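Local atomic coordinates of malyl-CoA lyase/beta-methylmalyl-CoA lyase (Methylobacterium extorquens, PDB entry 5UGR), a protein that belongs to the HpcH/HpaI aldolase/citrate lyase family of TIM-barrel proteins and binds a magnesium ion. Residues A[75-80]-A[100-105]; A[241-246]-A[265-270]; A[280-285]-A[310-315]. One frame throughout, in Å; residues are numbered along the deposited sequence.

Contact 1. Residues A[75-80]-A[100-105]; sequences IRINGL and DMILIP
R76 and L103 both turn CG anti to the backbone N (chi1 -180° and 169°), and the two side chains lie next to each other, pointing the same way, with L103 CD2 4.0 Å from R76 CB. In I77, a chi1 of 62° sets CG1 between the backbone N and the carbonyl carbon, 3.8 Å from P105 CD; this side chain crosses the proline at about a right angle. The backbones are neighbouring parallel strands of the TIM barrel, 72-76 and 101-104, linked through helix 85-95 in a beta-alpha-beta crossover. L103 N gives a nearly straight 2.8 Å bond to I75 O, whereas I75 N to M101 O and I77 N to L103 O are both 3.3 Å. On the helix-covered face, I75 CG1 packs on I102 CG1, and I77 CD1 on I102 CG2. Beyond the strands, L80 CD1 rests on I104 CG2. The buried I77 O has P105 CG 3.2 Å away but no hydrogen-bond partner in the model. R76 thus divides its chemistry: its CB, CG and CD pack on L103, while NE forms a salt bridge with D42 and the side chain comes near the magnesium ion, whose protein ligands are D45, E140 and D167.

Contact 2. Residues A[241-246]-A[265-270]; sequences AARRCA and NEVFTP
A242 places CB against two side chains of 265-270 at once, 3.9 Å from V267 CG1 and 3.9 Å from F268 CE2. Its carbonyl oxygen, which accepts the helical bond from A246 N, also has F268 CZ 3.5 Å away. R243, deposited in two conformers, crosses V267 obliquely; in the conformer given its chain is extended from CG to NE, and CG lies 3.9 Å from V267 CG2, a contact that is less certain for that reason. In C245, a chi1 of 72° puts SG between the backbone N and the carbonyl carbon, from where it meets the F268 ring at its edge, in plane, 3.7 Å from CZ: a Cys sulfur-aromatic contact. A246 closes the row with CB 3.6 Å from F268 CE1 and 4.0 Å from V267 CG1. Within 265-270, V267 CG1 lies over the centre of one face of the F268 ring, 3.9 Å above the plane, and the ring also touches K253 of strand 252-255. Helices 235-248 and 259-268 are thus joined as neighbours on the outside of the barrel, while V267 O accepts a hydrogen bond from R175 NH2 of a neighbouring subunit. With no hydrogen bond between the segments, the join rests on apolar contact and the sulfur at the ring edge, the small alanines letting V267 and F268 come close to the opposite backbone.

Contact 3. Residues A[280-285]-A[310-315]; sequences RILEAM and MAEALI
A311 directs CB at I281 of the facing helix, 3.8 Å from CG2, with L282 CD2 a little farther off at 4.2 Å. The two are C-terminal helices, 272-291 and 305-322, connected by the small antiparallel hairpin of strands 296-298 and 301-303; their segments cross at -125°, more antiparallel than parallel, with axes 9.7 Å apart at closest approach. I281 and A311 have the closest CA atoms of the two segments, 6.8 Å apart. In E312, chi1 of -70° sets CG anti to the carbonyl carbon, and there it lies 3.9 Å from L282 CD2, the two side chains crossing obliquely. The chain is extended beyond CG, and it is the aliphatic CG that packs on the leucine. OE2 also comes near M285 CE, though M285 is deposited in two conformers and this approach is doubtful. L298 of strand 296-298 touches I281, and V296 touches M285. I315, one turn beyond A311, also packs on A278 and R279 earlier in helix 272-291. The other branch of L282, CD1, meets I315: the two side chains slide past each other in opposite directions, L282 CD1 lying 4.0 Å from I315 CG1.

Contact 1 lies beside the metal site: the side chain of R76 is about 4 Å from a magnesium ion bound by D45, E140 and D167, and P105 touches E140. Contacts 2 and 3 lie on the other side of the chain's centre, their own centres about 25 Å and 32 Å from that of contact 1, and neither touches it. They do meet each other: P270 CB of contact 2 packs 3.9 Å from L314 CD1 of contact 3 in the conformer given, so the touch is less certain; their centres are about 22 Å apart. Helices 259-268 and 272-291 follow one another in the chain, so the outer barrel layer of contact 2 leads directly into the C-terminal helices of contact 3.

Contact 1. Residues A[75-80]-A[100-105]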
ATOM      1  N   ILE A  75      -6.717  24.790  21.157  1.00 14.24           N
ATOM      2  CA  ILE A  75      -7.898  24.171  21.750  1.00 13.13           C
ATOM      3  C   ILE A  75      -7.824  22.660  21.527  1.00 13.42           C
ATOM      4  O   ILE A  75      -7.356  22.207  20.461  1.00 14.03           O
ATOM      5  CB  ILE A  75      -9.205  24.695  21.152  1.00 13.75           C
ATOM      6  CG1 ILE A  75      -9.255  24.600  19.592  1.00 14.45           C
ATOM      7  CG2 ILE A  75      -9.477  26.117  21.611  1.00 16.34           C
ATOM      8  CD1 ILE A  75     -10.511  25.039  18.879  1.00 15.40           C
ATOM      9  N   ARG A  76      -8.262  21.908  22.546  1.00 13.38           N
ATOM     10  CA  ARG A  76      -8.468  20.462  22.378  1.00 13.24           C
ATOM     11  C   ARG A  76      -9.962  20.294  22.057  1.00 13.32           C
ATOM     12  O   ARG A  76     -10.838  20.513  22.899  1.00 14.49           O
ATOM     13  CB  ARG A  76      -8.052  19.614  23.529  1.00 13.30           C
ATOM     14  CG  ARG A  76      -8.315  18.117  23.237  1.00 14.33           C
ATOM     15  CD  ARG A  76      -7.685  17.157  24.216  1.00 14.58           C
ATOM     16  NE  ARG A  76      -8.152  17.315  25.607  1.00 13.42           N
ATOM     17  CZ  ARG A  76      -7.686  16.612  26.635  1.00 12.93           C
ATOM     18  NH1 ARG A  76      -6.766  15.670  26.420  1.00 14.88           N
ATOM     19  NH2 ARG A  76      -8.029  16.874  27.901  1.00 16.82           N
ATOM     20  N   ILE A  77     -10.226  20.043  20.768  1.00 13.68           N
ATOM     21  CA  ILE A  77     -11.571  19.799  20.291  1.00 13.32           C
ATOM     22  C   ILE A  77     -12.106  18.459  20.734  1.00 14.29           C
ATOM     23  O   ILE A  77     -11.361  17.606  21.176  1.00 13.90           O
ATOM     24  CB  ILE A  77     -11.711  19.964  18.760  1.00 13.62           C
ATOM     25  CG1 ILE A  77     -10.821  18.946  18.001  1.00 13.17           C
ATOM     26  CG2 ILE A  77     -11.306  21.368  18.356  1.00 14.12           C
ATOM     27  CD1 ILE A  77     -10.978  19.013  16.517  1.00 13.86           C
ATOM     28  N   ASN A  78     -13.427  18.313  20.631  1.00 13.64           N
ATOM     29  CA  ASN A  78     -14.038  17.030  20.926  1.00 14.08           C
ATOM     30  C   ASN A  78     -13.665  15.969  19.894  1.00 13.07           C
ATOM     31  O   ASN A  78     -13.177  16.275  18.777  1.00 13.85           O
ATOM     32  CB  ASN A  78     -15.548  17.207  21.102  1.00 13.62           C
ATOM     33  CG  ASN A  78     -15.867  17.688  22.492  1.00 15.45           C
ATOM     34  OD1 ASN A  78     -15.845  16.897  23.476  1.00 15.93           O
ATOM     35  ND2 ASN A  78     -16.074  19.003  22.626  1.00 16.24           N
ATOM     36  N   GLY A  79     -13.924  14.731  20.260  1.00 13.16           N
ATOM     37  CA  GLY A  79     -13.586  13.601  19.381  1.00 13.52           C
ATOM     38  C   GLY A  79     -14.400  13.579  18.090  1.00 13.50           C
ATOM     39  O   GLY A  79     -15.535  14.070  18.017  1.00 14.25           O
ATOM     40  N   LEU A  80     -13.782  13.074  17.033  1.00 12.69           N
ATOM     41  CA  LEU A  80     -14.432  12.998  15.721  1.00 12.30           C
ATOM     42  C   LEU A  80     -15.667  12.108  15.740  1.00 12.65           C
ATOM     43  O   LEU A  80     -16.495  12.171  14.836  1.00 13.35           O
ATOM     44  CB  LEU A  80     -13.455  12.531  14.620  1.00 13.65           C
ATOM     45  CG  LEU A  80     -12.565  13.646  14.004  1.00 13.23           C
ATOM     46  CD1 LEU A  80     -11.551  14.145  15.035  1.00 15.76           C
ATOM     47  CD2 LEU A  80     -11.830  13.102  12.775  1.00 14.42           C
ATOM     48  N   ASP A 100      -3.874  29.716  17.682  1.00 14.84           N
ATOM     49  CA  ASP A 100      -2.734  29.284  16.910  1.00 13.57           C
ATOM     50  C   ASP A 100      -2.842  27.837  16.362  1.00 14.60           C
ATOM     51  O   ASP A 100      -2.360  27.557  15.242  1.00 14.86           O
ATOM     52  CB  ASP A 100      -1.452  29.379  17.729  1.00 14.58           C
ATOM     53  CG  ASP A 100      -1.130  30.818  18.169  1.00 15.47           C
ATOM     54  OD1 ASP A 100      -1.101  31.706  17.265  1.00 16.38           O
ATOM     55  OD2 ASP A 100      -0.911  30.996  19.389  1.00 16.76           O
ATOM     56  N   MET A 101      -3.437  26.947  17.170  1.00 13.71           N
ATOM     57  CA  MET A 101      -3.391  25.530  16.845  1.00 13.73           C
ATOM     58  C   MET A 101      -4.631  24.814  17.331  1.00 13.39           C
ATOM     59  O   MET A 101      -5.328  25.289  18.234  1.00 14.26           O
ATOM     60  CB  MET A 101      -2.167  24.868  17.491  1.00 14.13           C
ATOM     61  CG  MET A 101      -0.804  25.375  16.936  1.00 16.45           C
ATOM     62  SD  MET A 101       0.603  24.429  17.565  1.00 17.17           S
ATOM     63  CE  MET A 101       0.318  22.892  16.669  1.00 16.81           C
ATOM     64  N   ILE A 102      -4.866  23.652  16.723  1.00 13.06           N
ATOM     65  CA  ILE A 102      -5.908  22.723  17.184  1.00 13.38           C
ATOM     66  C   ILE A 102      -5.251  21.388  17.566  1.00 12.51           C
ATOM     67  O   ILE A 102      -4.393  20.890  16.802  1.00 12.69           O
ATOM     68  CB  ILE A 102      -6.960  22.495  16.074  1.00 12.43           C
ATOM     69  CG1 ILE A 102      -7.786  23.775  15.864  1.00 13.93           C
ATOM     70  CG2 ILE A 102      -7.867  21.318  16.405  1.00 13.65           C
ATOM     71  CD1 ILE A 102      -8.699  23.772  14.658  1.00 16.59           C
ATOM     72  N   LEU A 103      -5.588  20.922  18.756  1.00 12.66           N
ATOM     73  CA  LEU A 103      -5.188  19.618  19.284  1.00 11.46           C
ATOM     74  C   LEU A 103      -6.366  18.651  19.011  1.00 13.13           C
ATOM     75  O   LEU A 103      -7.476  18.813  19.536  1.00 13.19           O
ATOM     76  CB  LEU A 103      -4.829  19.692  20.767  1.00 13.15           C
ATOM     77  CG  LEU A 103      -4.633  18.389  21.525  1.00 13.64           C
ATOM     78  CD1 LEU A 103      -3.622  17.488  20.812  1.00 13.98           C
ATOM     79  CD2 LEU A 103      -4.171  18.691  22.940  1.00 14.19           C
ATOM     80  N   ILE A 104      -6.098  17.668  18.142  1.00 12.30           N
ATOM     81  CA  ILE A 104      -7.102  16.726  17.687  1.00 12.00           C
ATOM     82  C   ILE A 104      -6.929  15.468  18.572  1.00 11.65           C
ATOM     83  O   ILE A 104      -5.852  14.857  18.580  1.00 12.12           O
ATOM     84  CB  ILE A 104      -6.935  16.314  16.226  1.00 12.83           C
ATOM     85  CG1 ILE A 104      -6.842  17.529  15.305  1.00 12.92           C
ATOM     86  CG2 ILE A 104      -8.077  15.406  15.791  1.00 13.28           C
ATOM     87  CD1 ILE A 104      -6.399  17.203  13.883  1.00 13.64           C
ATOM     88  N   PRO A 105      -7.962  15.061  19.313  1.00 11.49           N
ATOM     89  CA  PRO A 105      -7.871  13.925  20.224  1.00 12.93           C
ATOM     90  C   PRO A 105      -8.108  12.572  19.541  1.00 12.72           C
ATOM     91  O   PRO A 105      -8.759  12.501  18.474  1.00 12.04           O
ATOM     92  CB  PRO A 105      -8.984  14.226  21.254  1.00 14.82           C
ATOM     93  CG  PRO A 105     -10.053  14.835  20.377  1.00 13.84           C
ATOM     94  CD  PRO A 105      -9.299  15.709  19.411  1.00 12.55           C
TER
HETATM   95  O   HOH W   1     -11.317  11.656  17.575  1.00 13.19           O

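Contact 2. Residues A[241-246]-A[265-270]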
ATOM      1  N   ALA A 241      10.175  11.171  35.200  1.00 14.38           N
ATOM      2  CA  ALA A 241       9.471  10.852  33.969  1.00 14.36           C
ATOM      3  C   ALA A 241       9.868  11.809  32.829  1.00 13.33           C
ATOM      4  O   ALA A 241      10.079  11.392  31.680  1.00 14.08           O
ATOM      5  CB  ALA A 241       7.960  10.926  34.173  1.00 16.08           C
ATOM      6  N   ALA A 242       9.951  13.103  33.167  1.00 12.82           N
ATOM      7  CA  ALA A 242      10.345  14.117  32.188  1.00 14.60           C
ATOM      8  C   ALA A 242      11.768  13.899  31.696  1.00 13.96           C
ATOM      9  O   ALA A 242      11.989  13.975  30.465  1.00 14.56           O
ATOM     10  CB  ALA A 242      10.185  15.500  32.777  1.00 14.09           C
ATOM     11  N   ARG A 243      12.725  13.692  32.615  1.00 14.27           N
ATOM     12  CA  ARG A 243      14.078  13.493  32.194  0.50 13.14           C
ATOM     13  C   ARG A 243      14.252  12.222  31.388  1.00 13.36           C
ATOM     14  O   ARG A 243      15.101  12.167  30.491  1.00 15.04           O
ATOM     15  CB  ARG A 243      15.021  13.520  33.397  0.50 13.92           C
ATOM     16  CG  ARG A 243      15.211  14.922  33.969  0.50 14.02           C
ATOM     17  CD  ARG A 243      16.010  14.904  35.290  0.50 15.83           C
ATOM     18  NE  ARG A 243      16.333  16.266  35.681  0.50 19.86           N
ATOM     19  CZ  ARG A 243      16.716  16.655  36.901  0.50 26.01           C
ATOM     20  NH1 ARG A 243      16.951  17.946  37.082  0.50 32.55           N
ATOM     21  NH2 ARG A 243      16.868  15.783  37.908  0.50 28.03           N
ATOM     22  N   ARG A 244      13.463  11.194  31.695  1.00 13.11           N
ATOM     23  CA  ARG A 244      13.551   9.931  30.967  1.00 14.20           C
ATOM     24  C   ARG A 244      13.115  10.129  29.495  1.00 13.44           C
ATOM     25  O   ARG A 244      13.848   9.769  28.553  1.00 13.59           O
ATOM     26  CB  ARG A 244      12.730   8.827  31.647  1.00 14.06           C
ATOM     27  CG  ARG A 244      12.705   7.554  30.866  1.00 14.61           C
ATOM     28  CD  ARG A 244      12.075   6.346  31.561  1.00 15.09           C
ATOM     29  NE  ARG A 244      10.657   6.497  31.824  1.00 15.68           N
ATOM     30  CZ  ARG A 244      10.110   6.859  32.982  1.00 15.81           C
ATOM     31  NH1 ARG A 244      10.834   7.103  34.075  1.00 15.51           N
ATOM     32  NH2 ARG A 244       8.800   6.932  33.068  1.00 15.94           N
ATOM     33  N   CYS A 245      11.969  10.778  29.253  1.00 14.14           N
ATOM     34  CA  CYS A 245      11.593  10.983  27.863  1.00 14.11           C
ATOM     35  C   CYS A 245      12.466  12.027  27.194  1.00 14.13           C
ATOM     36  O   CYS A 245      12.720  11.925  25.995  1.00 14.92           O
ATOM     37  CB  CYS A 245      10.130  11.263  27.725  1.00 14.86           C
ATOM     38  SG  CYS A 245       9.528  12.832  28.261  1.00 16.02           S
ATOM     39  N   ALA A 246      12.930  13.024  27.931  1.00 14.06           N
ATOM     40  CA  ALA A 246      13.874  13.996  27.329  1.00 15.73           C
ATOM     41  C   ALA A 246      15.124  13.293  26.838  1.00 13.80           C
ATOM     42  O   ALA A 246      15.689  13.678  25.786  1.00 14.80           O
ATOM     43  CB  ALA A 246      14.224  15.071  28.336  1.00 15.75           C
ATOM     44  N   ASN A 265       9.598  23.149  32.150  1.00 15.14           N
ATOM     45  CA  ASN A 265      10.481  24.127  31.548  1.00 16.36           C
ATOM     46  C   ASN A 265      11.941  23.884  31.824  1.00 17.15           C
ATOM     47  O   ASN A 265      12.805  24.093  30.942  1.00 19.57           O
ATOM     48  CB  ASN A 265      10.082  25.525  31.957  1.00 17.74           C
ATOM     49  CG  ASN A 265       8.802  26.015  31.227  1.00 18.30           C
ATOM     50  OD1 ASN A 265       8.379  25.465  30.221  1.00 18.38           O
ATOM     51  ND2 ASN A 265       8.182  27.054  31.763  1.00 17.72           N
ATOM     52  N   GLU A 266      12.250  23.484  33.054  1.00 17.02           N
ATOM     53  CA  GLU A 266      13.656  23.260  33.409  1.00 18.32           C
ATOM     54  C   GLU A 266      14.227  22.038  32.668  1.00 17.12           C
ATOM     55  O   GLU A 266      15.330  22.089  32.127  1.00 20.58           O
ATOM     56  CB  GLU A 266      13.793  23.023  34.918  1.00 21.84           C
ATOM     57  CG  GLU A 266      15.242  22.714  35.328  1.00 37.62           C
ATOM     58  CD  GLU A 266      15.561  23.076  36.788  1.00 57.57           C
ATOM     59  OE1 GLU A 266      14.838  22.598  37.701  1.00 75.86           O
ATOM     60  OE2 GLU A 266      16.546  23.839  37.013  1.00 79.71           O
ATOM     61  N   VAL A 267      13.466  20.926  32.642  1.00 16.13           N
ATOM     62  CA  VAL A 267      13.999  19.696  32.076  1.00 16.40           C
ATOM     63  C   VAL A 267      14.225  19.835  30.573  1.00 16.04           C
ATOM     64  O   VAL A 267      15.272  19.376  30.076  1.00 17.84           O
ATOM     65  CB  VAL A 267      13.041  18.523  32.354  1.00 16.13           C
ATOM     66  CG1 VAL A 267      13.364  17.321  31.483  1.00 17.19           C
ATOM     67  CG2 VAL A 267      13.115  18.150  33.818  1.00 19.17           C
ATOM     68  N   PHE A 268      13.285  20.478  29.853  1.00 15.82           N
ATOM     69  CA  PHE A 268      13.313  20.490  28.399  1.00 14.50           C
ATOM     70  C   PHE A 268      14.009  21.716  27.784  1.00 17.78           C
ATOM     71  O   PHE A 268      14.015  21.882  26.558  1.00 20.06           O
ATOM     72  CB  PHE A 268      11.893  20.327  27.834  1.00 13.98           C
ATOM     73  CG  PHE A 268      11.275  18.987  28.147  1.00 15.28           C
ATOM     74  CD1 PHE A 268      11.621  17.871  27.409  1.00 13.43           C
ATOM     75  CD2 PHE A 268      10.422  18.826  29.196  1.00 14.90           C
ATOM     76  CE1 PHE A 268      11.062  16.640  27.700  1.00 15.52           C
ATOM     77  CE2 PHE A 268       9.864  17.602  29.491  1.00 14.87           C
ATOM     78  CZ  PHE A 268      10.210  16.484  28.768  1.00 15.68           C
ATOM     79  N   THR A 269      14.595  22.569  28.627  1.00 17.64           N
ATOM     80  CA  THR A 269      15.534  23.569  28.126  1.00 19.23           C
ATOM     81  C   THR A 269      16.719  22.819  27.461  1.00 22.45           C
ATOM     82  O   THR A 269      17.314  21.959  28.078  1.00 23.53           O
ATOM     83  CB  THR A 269      15.956  24.438  29.287  1.00 21.94           C
ATOM     84  OG1 THR A 269      14.818  25.211  29.699  1.00 21.61           O
ATOM     85  CG2 THR A 269      17.064  25.422  28.859  1.00 23.35           C
ATOM     86  N   PRO A 270      17.092  23.175  26.218  1.00 24.97           N
ATOM     87  CA  PRO A 270      18.273  22.497  25.626  1.00 25.79           C
ATOM     88  C   PRO A 270      19.565  22.845  26.360  1.00 25.37           C
ATOM     89  O   PRO A 270      19.658  23.930  26.946  1.00 26.94           O
ATOM     90  CB  PRO A 270      18.304  23.010  24.180  1.00 27.86           C
ATOM     91  CG  PRO A 270      17.446  24.223  24.167  1.00 32.45           C
ATOM     92  CD  PRO A 270      16.458  24.103  25.283  1.00 27.08           C
TER

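Contact 3. Residues A[280-285]-A[310-315]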
ATOM      1  N   ARG A 280      27.297  26.715  15.821  1.00 21.84           N
ATOM      2  CA  ARG A 280      28.519  26.497  15.049  1.00 23.65           C
ATOM      3  C   ARG A 280      28.250  25.865  13.709  1.00 23.39           C
ATOM      4  O   ARG A 280      28.963  26.125  12.744  1.00 23.89           O
ATOM      5  CB  ARG A 280      29.489  25.625  15.833  1.00 24.38           C
ATOM      6  CG  ARG A 280      30.004  26.369  17.079  1.00 24.85           C
ATOM      7  CD  ARG A 280      31.045  25.574  17.820  1.00 26.74           C
ATOM      8  NE  ARG A 280      32.284  25.470  17.058  1.00 26.62           N
ATOM      9  CZ  ARG A 280      32.916  24.318  16.763  1.00 25.47           C
ATOM     10  NH1 ARG A 280      32.493  23.168  17.209  1.00 30.96           N
ATOM     11  NH2 ARG A 280      34.007  24.317  16.000  1.00 30.22           N
ATOM     12  N   ILE A 281      27.209  25.038  13.645  1.00 22.25           N
ATOM     13  CA  ILE A 281      26.743  24.527  12.376  1.00 20.84           C
ATOM     14  C   ILE A 281      26.299  25.687  11.461  1.00 21.07           C
ATOM     15  O   ILE A 281      26.646  25.705  10.282  1.00 21.90           O
ATOM     16  CB  ILE A 281      25.658  23.450  12.558  1.00 20.91           C
ATOM     17  CG1 ILE A 281      26.289  22.145  13.061  1.00 20.16           C
ATOM     18  CG2 ILE A 281      24.928  23.193  11.260  1.00 21.33           C
ATOM     19  CD1 ILE A 281      25.281  21.098  13.577  1.00 21.92           C
ATOM     20  N   LEU A 282      25.517  26.617  12.002  1.00 22.00           N
ATOM     21  CA  LEU A 282      25.026  27.754  11.208  1.00 22.72           C
ATOM     22  C   LEU A 282      26.221  28.618  10.751  1.00 21.75           C
ATOM     23  O   LEU A 282      26.220  29.084   9.615  1.00 23.23           O
ATOM     24  CB  LEU A 282      23.972  28.582  11.984  1.00 25.11           C
ATOM     25  CG  LEU A 282      22.691  27.865  12.444  1.00 37.04           C
ATOM     26  CD1 LEU A 282      21.617  28.892  12.761  1.00 38.50           C
ATOM     27  CD2 LEU A 282      22.209  26.800  11.489  1.00 33.27           C
ATOM     28  N   GLU A 283      27.214  28.803  11.621  1.00 22.89           N
ATOM     29  CA  GLU A 283      28.372  29.592  11.168  0.50 21.49           C
ATOM     30  C   GLU A 283      29.178  28.778  10.139  1.00 22.98           C
ATOM     31  O   GLU A 283      29.642  29.359   9.170  1.00 21.59           O
ATOM     32  CB  GLU A 283      29.192  30.138  12.335  0.50 27.25           C
ATOM     33  CG  GLU A 283      28.538  31.302  13.092  0.50 29.69           C
ATOM     34  CD  GLU A 283      28.532  32.584  12.319  0.50 30.48           C
ATOM     35  OE1 GLU A 283      29.610  33.139  12.111  0.50 34.17           O
ATOM     36  OE2 GLU A 283      27.454  33.037  11.916  0.50 39.64           O
ATOM     37  N   ALA A 284      29.237  27.457  10.257  1.00 19.75           N
ATOM     38  CA  ALA A 284      29.899  26.638   9.232  1.00 22.12           C
ATOM     39  C   ALA A 284      29.197  26.713   7.886  1.00 19.02           C
ATOM     40  O   ALA A 284      29.834  26.661   6.812  1.00 18.47           O
ATOM     41  CB  ALA A 284      29.975  25.182   9.693  1.00 19.75           C
ATOM     42  N   MET A 285      27.869  26.841   7.916  1.00 18.83           N
ATOM     43  CA  MET A 285      27.104  27.061   6.677  0.50 19.58           C
ATOM     44  C   MET A 285      27.501  28.377   6.037  1.00 19.80           C
ATOM     45  O   MET A 285      27.677  28.457   4.816  1.00 20.64           O
ATOM     46  CB  MET A 285      25.604  27.119   6.950  0.50 20.43           C
ATOM     47  CG  MET A 285      25.037  25.818   7.424  0.50 19.08           C
ATOM     48  SD  MET A 285      23.471  26.041   8.260  0.50 20.11           S
ATOM     49  CE  MET A 285      22.485  26.869   7.018  0.50 19.78           C
ATOM     50  N   MET A 310      17.942  20.326  11.410  1.00 16.57           N
ATOM     51  CA  MET A 310      17.822  20.163  12.858  1.00 17.62           C
ATOM     52  C   MET A 310      18.441  21.296  13.628  1.00 18.09           C
ATOM     53  O   MET A 310      17.902  21.732  14.643  1.00 20.44           O
ATOM     54  CB  MET A 310      18.401  18.835  13.330  1.00 19.73           C
ATOM     55  CG  MET A 310      17.653  17.657  12.805  1.00 21.49           C
ATOM     56  SD  MET A 310      18.073  16.076  13.614  1.00 22.87           S
ATOM     57  CE  MET A 310      17.175  16.247  15.186  1.00 35.50           C
ATOM     58  N   ALA A 311      19.586  21.777  13.165  1.00 17.47           N
ATOM     59  CA  ALA A 311      20.276  22.873  13.831  1.00 18.01           C
ATOM     60  C   ALA A 311      19.467  24.166  13.746  1.00 17.74           C
ATOM     61  O   ALA A 311      19.313  24.870  14.749  1.00 20.85           O
ATOM     62  CB  ALA A 311      21.651  23.067  13.230  1.00 19.07           C
ATOM     63  N   GLU A 312      18.903  24.423  12.573  1.00 18.75           N
ATOM     64  CA  GLU A 312      18.077  25.612  12.403  1.00 20.47           C
ATOM     65  C   GLU A 312      16.868  25.580  13.357  1.00 21.75           C
ATOM     66  O   GLU A 312      16.535  26.591  13.975  1.00 25.14           O
ATOM     67  CB  GLU A 312      17.613  25.747  10.951  1.00 22.23           C
ATOM     68  CG  GLU A 312      18.707  26.102   9.979  1.00 25.20           C
ATOM     69  CD  GLU A 312      18.307  26.074   8.518  1.00 29.36           C
ATOM     70  OE1 GLU A 312      17.400  25.278   8.168  1.00 34.98           O
ATOM     71  OE2 GLU A 312      18.965  26.805   7.729  1.00 38.79           O
ATOM     72  N   ALA A 313      16.244  24.394  13.494  1.00 19.65           N
ATOM     73  CA  ALA A 313      15.069  24.251  14.380  1.00 21.74           C
ATOM     74  C   ALA A 313      15.462  24.481  15.853  1.00 21.89           C
ATOM     75  O   ALA A 313      14.749  25.230  16.609  1.00 25.62           O
ATOM     76  CB  ALA A 313      14.407  22.882  14.182  1.00 24.03           C
ATOM     77  N   LEU A 314      16.596  23.904  16.259  1.00 20.61           N
ATOM     78  CA  LEU A 314      17.027  24.063  17.647  0.50 20.23           C
ATOM     79  C   LEU A 314      17.327  25.523  17.977  1.00 22.58           C
ATOM     80  O   LEU A 314      17.000  25.996  19.077  1.00 24.07           O
ATOM     81  CB  LEU A 314      18.229  23.203  17.978  0.50 19.09           C
ATOM     82  CG  LEU A 314      18.716  23.277  19.428  0.50 18.73           C
ATOM     83  CD1 LEU A 314      17.620  22.842  20.385  0.50 20.83           C
ATOM     84  CD2 LEU A 314      19.956  22.410  19.555  0.50 17.97           C
ATOM     85  N   ILE A 315      17.949  26.234  17.046  1.00 20.22           N
ATOM     86  CA  ILE A 315      18.241  27.645  17.257  1.00 18.82           C
ATOM     87  C   ILE A 315      16.995  28.492  17.361  1.00 22.16           C
ATOM     88  O   ILE A 315      16.927  29.419  18.177  1.00 25.54           O
ATOM     89  CB  ILE A 315      19.214  28.184  16.231  1.00 21.41           C
ATOM     90  CG1 ILE A 315      20.612  27.570  16.431  1.00 23.65           C
ATOM     91  CG2 ILE A 315      19.323  29.710  16.313  1.00 26.57           C
ATOM     92  CD1 ILE A 315      21.145  27.505  17.863  1.00 28.03           C
TER